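Local coordinates for hypothetical protein PA3499 (Pseudomonas aeruginosa, PDB 2IG8), which is of unknown function but belongs to the YjgF-like family of small alpha/beta proteins and assembles from three copies of its chain, at residues Ala53-Leu58 / Ile94-Glu100; Asn77-Leu81 / Pro109-Leu113. All coordinates share one frame; numbering follows the deposited sequence.

Contact 1. Residues Ala53-Leu58 / Ile94-Glu100; sequences AHAQAL and IGRARQE
The imidazole of H54 reaches across from helix 53-58 and is held on two sides by residues of helix 94-100. Its CG stands anti to the backbone N, which carries the ring over to the other helix although the CB itself does not point there. At the ring's edge NE2 donates a hydrogen bond to OE1 of E100, 2.8 Å long and moderately bent, with 146° at the hydrogen. The acceptor lies close to the imidazole plane, yet the nitrogen meets OE1 from well above the carboxylate plane, the two flat groups being turned 45° against each other. Over one face lies the aliphatic root of R96: its CB sits 4.0 Å from the ring centroid, nearly on the ring normal, a CH-pi contact. From there the R96 chain runs extended across the imidazole at about a right angle, taking the guanidinium beyond the ring. E100 and the nearby R96 would probably pull the imidazole's ionisation in opposite directions. CD2 of L58 rests on the A97 backbone, 3.5 Å from A97 O, and its CD1 lies beside OE1 of E100, so one leucine methyl borders the polar pair. Deeper in, the contact is small and apolar. CB of A57 meets CB of A97 at 3.6 Å, and the absence of longer side chains lets the helix axes come within 8.1 Å, crossing at -43°. CD1 of I94 turns back to touch A57 CB at 4.0 Å and A53 CB at 4.1 Å, closing the inner end. The polar, more exposed rim thus gives way to a buried floor, where I94 rests on V83 of strand 78-85 and V126 of strand 126-133: helices 53-70 and 91-101 pack side by side against the sheet.

Contact 2. Residues Asn77-Leu81 / Pro109-Leu113; sequences NLYKL and PASTL
P109 lays its ring against the start of strand 78-81, and this is the close-packed part of the contact. P109 CB is 3.6 Å from Y79 C, while P109 CG lies 4.0 Å from L78 CB and 4.1 Å from L81 CD1. Beyond the proline the strands run parallel. A110 N donates to Y79 O, and A110 O receives L81 N at 2.9 Å. L81 O is gripped twice: OG of S111, anti to its own backbone N (chi1 -174°), donates to it at 2.9 Å from nearly straight ahead of the carbonyl, whereas T112 N adds a weak bond of 3.4 Å. The looser side is that of K80 and A110, where the lysine chain bends at chi3 and its CE comes no closer than 4.5 Å to A110 CB. That side is buried too, by the second subunit rather than opened to solvent: K80 NZ forms a salt bridge with D129 of the second subunit, and K80 a cation-pi contact with W131 of that subunit. On the edge of strand 78-85 that pairs with strand 126-133, Y79 and K80 both face W131 of their own chain, a classic beta bulge; on its other edge it forms with strand 110-115 the parallel pair of a beta-alpha-beta crossover.

How the contacts relate
The centres of contacts 1 and 2 are about 14 Å apart, and their segments alternate along the chain: 53-58, 77-81, 94-100, 109-113. Helix 53-70 leads into strand 78-85, then helix 91-101 joins that strand to 110-115, so contact 1 belongs to the helical layer and contact 2 to the sheet beneath it. The layers meet directly on the inner side of helix 91-101. There R98 NH2 probably makes a weak hydrogen bond to S111 OG (2.8 Å), R98 CD packs on L81 CD1, and I94 CG2 rests on L113 CD1. The second subunit is met by R98 and Q99 of helix 91-101 and, more extensively, by contact 2, which ties this alpha/beta core to the three-chain assembly.

Contact 1. Residues Ala53-Leu58 / Ile94-Glu100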
ATOM      1  N   ALA B  53       4.820 -14.910 -15.944  1.00 18.72           N
ATOM      2  CA  ALA B  53       4.295 -13.742 -15.217  1.00 19.09           C
ATOM      3  C   ALA B  53       2.948 -13.272 -15.763  1.00 18.79           C
ATOM      4  O   ALA B  53       2.065 -12.902 -14.997  1.00 19.07           O
ATOM      5  CB  ALA B  53       5.302 -12.584 -15.252  1.00 18.37           C
ATOM      6  N   HIS B  54       2.808 -13.278 -17.093  1.00 20.24           N
ATOM      7  CA  HIS B  54       1.575 -12.909 -17.747  1.00 20.30           C
ATOM      8  C   HIS B  54       0.440 -13.862 -17.325  1.00 18.90           C
ATOM      9  O   HIS B  54      -0.625 -13.403 -16.940  1.00 18.49           O
ATOM     10  CB  HIS B  54       1.792 -12.961 -19.245  1.00 20.34           C
ATOM     11  CG  HIS B  54       0.603 -12.602 -20.072  1.00 23.08           C
ATOM     12  ND1 HIS B  54       0.661 -12.570 -21.443  1.00 28.01           N
ATOM     13  CD2 HIS B  54      -0.638 -12.171 -19.748  1.00 26.76           C
ATOM     14  CE1 HIS B  54      -0.518 -12.202 -21.925  1.00 30.09           C
ATOM     15  NE2 HIS B  54      -1.330 -11.992 -20.916  1.00 25.64           N
ATOM     16  N   ALA B  55       0.684 -15.170 -17.409  1.00 17.61           N
ATOM     17  CA  ALA B  55      -0.316 -16.153 -16.998  1.00 17.88           C
ATOM     18  C   ALA B  55      -0.679 -16.007 -15.493  1.00 18.18           C
ATOM     19  O   ALA B  55      -1.883 -16.038 -15.120  1.00 18.38           O
ATOM     20  CB  ALA B  55       0.121 -17.605 -17.357  1.00 16.42           C
ATOM     21  N   GLN B  56       0.333 -15.831 -14.646  1.00 18.27           N
ATOM     22  CA  GLN B  56       0.094 -15.651 -13.232  1.00 18.16           C
ATOM     23  C   GLN B  56      -0.735 -14.384 -12.980  1.00 18.50           C
ATOM     24  O   GLN B  56      -1.662 -14.408 -12.173  1.00 18.11           O
ATOM     25  CB  GLN B  56       1.384 -15.618 -12.423  1.00 17.87           C
ATOM     26  CG  GLN B  56       2.129 -16.976 -12.332  1.00 18.74           C
ATOM     27  CD  GLN B  56       3.175 -17.044 -11.253  1.00 17.92           C
ATOM     28  OE1 GLN B  56       3.063 -16.383 -10.221  1.00 18.80           O
ATOM     29  NE2 GLN B  56       4.203 -17.909 -11.464  1.00 15.89           N
ATOM     30  N   ALA B  57      -0.390 -13.288 -13.645  1.00 18.17           N
ATOM     31  CA  ALA B  57      -1.107 -12.027 -13.397  1.00 18.60           C
ATOM     32  C   ALA B  57      -2.584 -12.175 -13.781  1.00 18.92           C
ATOM     33  O   ALA B  57      -3.457 -11.704 -13.075  1.00 19.09           O
ATOM     34  CB  ALA B  57      -0.453 -10.868 -14.129  1.00 17.86           C
ATOM     35  N   LEU B  58      -2.857 -12.896 -14.849  1.00 18.70           N
ATOM     36  CA  LEU B  58      -4.244 -13.164 -15.245  1.00 18.91           C
ATOM     37  C   LEU B  58      -5.024 -14.031 -14.247  1.00 18.52           C
ATOM     38  O   LEU B  58      -6.221 -13.801 -14.016  1.00 18.31           O
ATOM     39  CB  LEU B  58      -4.302 -13.790 -16.634  1.00 18.82           C
ATOM     40  CG  LEU B  58      -4.049 -12.900 -17.863  1.00 20.41           C
ATOM     41  CD1 LEU B  58      -4.007 -13.741 -19.132  1.00 20.04           C
ATOM     42  CD2 LEU B  58      -5.076 -11.789 -17.954  1.00 21.28           C
ATOM     43  N   ILE B  94       2.938  -8.066 -16.845  1.00 20.09           N
ATOM     44  CA  ILE B  94       1.807  -7.581 -16.068  1.00 20.56           C
ATOM     45  C   ILE B  94       0.991  -6.574 -16.920  1.00 20.54           C
ATOM     46  O   ILE B  94      -0.257  -6.630 -16.957  1.00 20.02           O
ATOM     47  CB  ILE B  94       2.276  -6.984 -14.695  1.00 21.17           C
ATOM     48  CG1 ILE B  94       2.529  -8.057 -13.621  1.00 22.00           C
ATOM     49  CG2 ILE B  94       1.197  -6.129 -14.121  1.00 20.03           C
ATOM     50  CD1 ILE B  94       3.238  -9.301 -13.919  1.00 21.65           C
ATOM     51  N   GLY B  95       1.672  -5.682 -17.630  1.00 20.89           N
ATOM     52  CA  GLY B  95       0.988  -4.783 -18.584  1.00 20.73           C
ATOM     53  C   GLY B  95       0.089  -5.511 -19.591  1.00 21.41           C
ATOM     54  O   GLY B  95      -1.085  -5.159 -19.776  1.00 20.13           O
ATOM     55  N   ARG B  96       0.606  -6.579 -20.181  1.00 21.38           N
ATOM     56  CA  ARG B  96      -0.138  -7.362 -21.146  1.00 21.72           C
ATOM     57  C   ARG B  96      -1.370  -7.980 -20.519  1.00 21.25           C
ATOM     58  O   ARG B  96      -2.423  -7.912 -21.102  1.00 19.73           O
ATOM     59  CB  ARG B  96       0.711  -8.494 -21.684  1.00 22.35           C
ATOM     60  CG  ARG B  96       1.508  -8.144 -22.876  1.00 25.57           C
ATOM     61  CD  ARG B  96       2.202  -9.385 -23.416  1.00 25.52           C
ATOM     62  NE  ARG B  96       3.041  -9.078 -24.584  1.00 27.14           N
ATOM     63  CZ  ARG B  96       4.205  -8.432 -24.540  1.00 25.82           C
ATOM     64  NH1 ARG B  96       4.719  -7.951 -23.379  1.00 25.20           N
ATOM     65  NH2 ARG B  96       4.852  -8.261 -25.677  1.00 20.42           N
ATOM     66  N   ALA B  97      -1.211  -8.531 -19.313  1.00 20.46           N
ATOM     67  CA  ALA B  97      -2.321  -9.100 -18.539  1.00 21.39           C
ATOM     68  C   ALA B  97      -3.433  -8.065 -18.303  1.00 21.45           C
ATOM     69  O   ALA B  97      -4.616  -8.327 -18.533  1.00 19.51           O
ATOM     70  CB  ALA B  97      -1.833  -9.655 -17.220  1.00 19.78           C
ATOM     71  N   ARG B  98      -3.029  -6.865 -17.885  1.00 20.87           N
ATOM     72  CA  ARG B  98      -3.967  -5.792 -17.684  1.00 21.00           C
ATOM     73  C   ARG B  98      -4.686  -5.378 -18.967  1.00 20.84           C
ATOM     74  O   ARG B  98      -5.916  -5.152 -18.945  1.00 20.59           O
ATOM     75  CB  ARG B  98      -3.284  -4.604 -17.033  1.00 20.51           C
ATOM     76  CG  ARG B  98      -3.023  -4.841 -15.564  1.00 20.13           C
ATOM     77  CD  ARG B  98      -2.624  -3.563 -14.860  1.00 22.13           C
ATOM     78  NE  ARG B  98      -1.286  -3.128 -15.231  1.00 20.98           N
ATOM     79  CZ  ARG B  98      -0.468  -2.425 -14.446  1.00 24.15           C
ATOM     80  NH1 ARG B  98       0.739  -2.106 -14.890  1.00 25.95           N
ATOM     81  NH2 ARG B  98      -0.840  -2.032 -13.237  1.00 25.79           N
ATOM     82  N   GLN B  99      -3.970  -5.291 -20.077  1.00 20.46           N
ATOM     83  CA  GLN B  99      -4.626  -4.918 -21.340  1.00 21.17           C
ATOM     84  C   GLN B  99      -5.717  -5.936 -21.668  1.00 21.79           C
ATOM     85  O   GLN B  99      -6.809  -5.578 -22.109  1.00 22.00           O
ATOM     86  CB  GLN B  99      -3.632  -4.821 -22.490  1.00 22.02           C
ATOM     87  CG  GLN B  99      -2.692  -3.609 -22.355  1.00 23.36           C
ATOM     88  CD  GLN B  99      -3.335  -2.280 -22.702  1.00 24.95           C
ATOM     89  OE1 GLN B  99      -4.448  -2.212 -23.212  1.00 24.94           O
ATOM     90  NE2 GLN B  99      -2.623  -1.201 -22.406  1.00 29.90           N
ATOM     91  N   GLU B 100      -5.442  -7.214 -21.425  1.00 21.59           N
ATOM     92  CA  GLU B 100      -6.419  -8.247 -21.750  1.00 22.44           C
ATOM     93  C   GLU B 100      -7.588  -8.264 -20.780  1.00 21.61           C
ATOM     94  O   GLU B 100      -8.735  -8.337 -21.197  1.00 22.42           O
ATOM     95  CB  GLU B 100      -5.727  -9.619 -21.857  1.00 22.12           C
ATOM     96  CG  GLU B 100      -4.758  -9.644 -23.002  1.00 25.64           C
ATOM     97  CD  GLU B 100      -3.864 -10.895 -23.067  1.00 27.79           C
ATOM     98  OE1 GLU B 100      -3.852 -11.709 -22.111  1.00 31.93           O
ATOM     99  OE2 GLU B 100      -3.150 -11.008 -24.089  1.00 33.11           O
TER

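Contact 2. Residues Asn77-Leu81 / Pro109-Leu113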
ATOM      1  N   ASN B  77     -15.197  -1.615 -10.848  1.00 20.44           N
ATOM      2  CA  ASN B  77     -15.113  -1.138  -9.468  1.00 20.05           C
ATOM      3  C   ASN B  77     -13.680  -0.910  -8.973  1.00 19.97           C
ATOM      4  O   ASN B  77     -13.473  -0.217  -7.987  1.00 18.76           O
ATOM      5  CB  ASN B  77     -15.775  -2.143  -8.521  1.00 19.67           C
ATOM      6  CG  ASN B  77     -17.276  -2.272  -8.723  1.00 20.88           C
ATOM      7  OD1 ASN B  77     -17.963  -1.360  -9.218  1.00 22.56           O
ATOM      8  ND2 ASN B  77     -17.799  -3.402  -8.304  1.00 19.91           N
ATOM      9  N   LEU B  78     -12.705  -1.525  -9.646  1.00 20.60           N
ATOM     10  CA  LEU B  78     -11.294  -1.425  -9.277  1.00 20.44           C
ATOM     11  C   LEU B  78     -10.769  -0.020  -9.580  1.00 20.78           C
ATOM     12  O   LEU B  78     -10.992   0.481 -10.687  1.00 21.35           O
ATOM     13  CB  LEU B  78     -10.476  -2.457 -10.053  1.00 20.61           C
ATOM     14  CG  LEU B  78     -10.731  -3.922  -9.685  1.00 20.09           C
ATOM     15  CD1 LEU B  78     -10.240  -4.879 -10.747  1.00 18.14           C
ATOM     16  CD2 LEU B  78     -10.076  -4.213  -8.328  1.00 18.99           C
ATOM     17  N   TYR B  79     -10.119   0.611  -8.605  1.00 20.47           N
ATOM     18  CA  TYR B  79      -9.508   1.925  -8.814  1.00 20.94           C
ATOM     19  C   TYR B  79      -8.003   1.963  -8.531  1.00 20.68           C
ATOM     20  O   TYR B  79      -7.344   2.917  -8.888  1.00 19.23           O
ATOM     21  CB  TYR B  79     -10.244   3.005  -8.005  1.00 20.93           C
ATOM     22  CG  TYR B  79     -10.185   2.861  -6.509  1.00 20.55           C
ATOM     23  CD1 TYR B  79      -9.102   3.349  -5.790  1.00 19.69           C
ATOM     24  CD2 TYR B  79     -11.204   2.230  -5.806  1.00 20.90           C
ATOM     25  CE1 TYR B  79      -9.042   3.224  -4.404  1.00 22.16           C
ATOM     26  CE2 TYR B  79     -11.138   2.079  -4.417  1.00 20.84           C
ATOM     27  CZ  TYR B  79     -10.060   2.584  -3.730  1.00 21.57           C
ATOM     28  OH  TYR B  79      -9.994   2.471  -2.356  1.00 22.80           O
ATOM     29  N   LYS B  80      -7.441   0.918  -7.929  1.00 21.31           N
ATOM     30  CA  LYS B  80      -5.985   0.873  -7.721  1.00 21.71           C
ATOM     31  C   LYS B  80      -5.526  -0.579  -7.669  1.00 21.69           C
ATOM     32  O   LYS B  80      -6.223  -1.434  -7.108  1.00 22.32           O
ATOM     33  CB  LYS B  80      -5.559   1.625  -6.452  1.00 22.04           C
ATOM     34  CG  LYS B  80      -4.036   1.592  -6.195  1.00 23.58           C
ATOM     35  CD  LYS B  80      -3.560   2.393  -4.959  1.00 25.20           C
ATOM     36  CE  LYS B  80      -3.109   3.791  -5.294  1.00 28.82           C
ATOM     37  NZ  LYS B  80      -2.544   4.558  -4.113  1.00 27.69           N
ATOM     38  N   LEU B  81      -4.375  -0.845  -8.278  1.00 21.20           N
ATOM     39  CA  LEU B  81      -3.730  -2.156  -8.222  1.00 21.92           C
ATOM     40  C   LEU B  81      -2.268  -1.949  -7.849  1.00 22.33           C
ATOM     41  O   LEU B  81      -1.500  -1.348  -8.622  1.00 23.99           O
ATOM     42  CB  LEU B  81      -3.807  -2.845  -9.579  1.00 22.18           C
ATOM     43  CG  LEU B  81      -5.179  -3.110 -10.172  1.00 21.88           C
ATOM     44  CD1 LEU B  81      -5.079  -3.597 -11.641  1.00 22.00           C
ATOM     45  CD2 LEU B  81      -5.925  -4.099  -9.350  1.00 21.80           C
ATOM     46  N   PRO B 109      -7.197   1.256 -13.660  1.00 20.27           N
ATOM     47  CA  PRO B 109      -6.885   1.663 -12.297  1.00 20.55           C
ATOM     48  C   PRO B 109      -5.511   2.335 -12.164  1.00 20.87           C
ATOM     49  O   PRO B 109      -4.607   2.081 -12.964  1.00 20.36           O
ATOM     50  CB  PRO B 109      -6.871   0.340 -11.528  1.00 20.53           C
ATOM     51  CG  PRO B 109      -7.713  -0.581 -12.324  1.00 20.07           C
ATOM     52  CD  PRO B 109      -7.477  -0.197 -13.746  1.00 20.74           C
ATOM     53  N   ALA B 110      -5.342   3.139 -11.122  1.00 20.14           N
ATOM     54  CA  ALA B 110      -4.015   3.610 -10.745  1.00 20.56           C
ATOM     55  C   ALA B 110      -3.185   2.386 -10.334  1.00 21.21           C
ATOM     56  O   ALA B 110      -3.730   1.326 -10.058  1.00 20.59           O
ATOM     57  CB  ALA B 110      -4.100   4.613  -9.595  1.00 20.25           C
ATOM     58  N   SER B 111      -1.862   2.527 -10.364  1.00 22.12           N
ATOM     59  CA  SER B 111      -0.973   1.402 -10.049  1.00 22.59           C
ATOM     60  C   SER B 111       0.378   1.816  -9.538  1.00 22.07           C
ATOM     61  O   SER B 111       0.898   2.868  -9.904  1.00 22.10           O
ATOM     62  CB  SER B 111      -0.766   0.551 -11.284  1.00 22.73           C
ATOM     63  OG  SER B 111      -0.010  -0.620 -10.961  1.00 25.31           O
ATOM     64  N   THR B 112       0.928   0.985  -8.664  1.00 22.32           N
ATOM     65  CA  THR B 112       2.337   1.024  -8.323  1.00 22.33           C
ATOM     66  C   THR B 112       2.857  -0.396  -8.477  1.00 21.77           C
ATOM     67  O   THR B 112       2.216  -1.337  -8.018  1.00 22.20           O
ATOM     68  CB  THR B 112       2.551   1.502  -6.881  1.00 23.40           C
ATOM     69  OG1 THR B 112       1.997   2.816  -6.753  1.00 25.27           O
ATOM     70  CG2 THR B 112       4.063   1.540  -6.530  1.00 23.52           C
ATOM     71  N   LEU B 113       4.003  -0.547  -9.127  1.00 20.95           N
ATOM     72  CA  LEU B 113       4.581  -1.878  -9.395  1.00 20.86           C
ATOM     73  C   LEU B 113       6.036  -1.817  -8.951  1.00 20.36           C
ATOM     74  O   LEU B 113       6.783  -0.957  -9.424  1.00 19.59           O
ATOM     75  CB  LEU B 113       4.497  -2.182 -10.898  1.00 21.31           C
ATOM     76  CG  LEU B 113       4.825  -3.620 -11.367  1.00 21.09           C
ATOM     77  CD1 LEU B 113       4.187  -3.930 -12.713  1.00 21.78           C
ATOM     78  CD2 LEU B 113       6.348  -3.759 -11.433  1.00 20.62           C
TER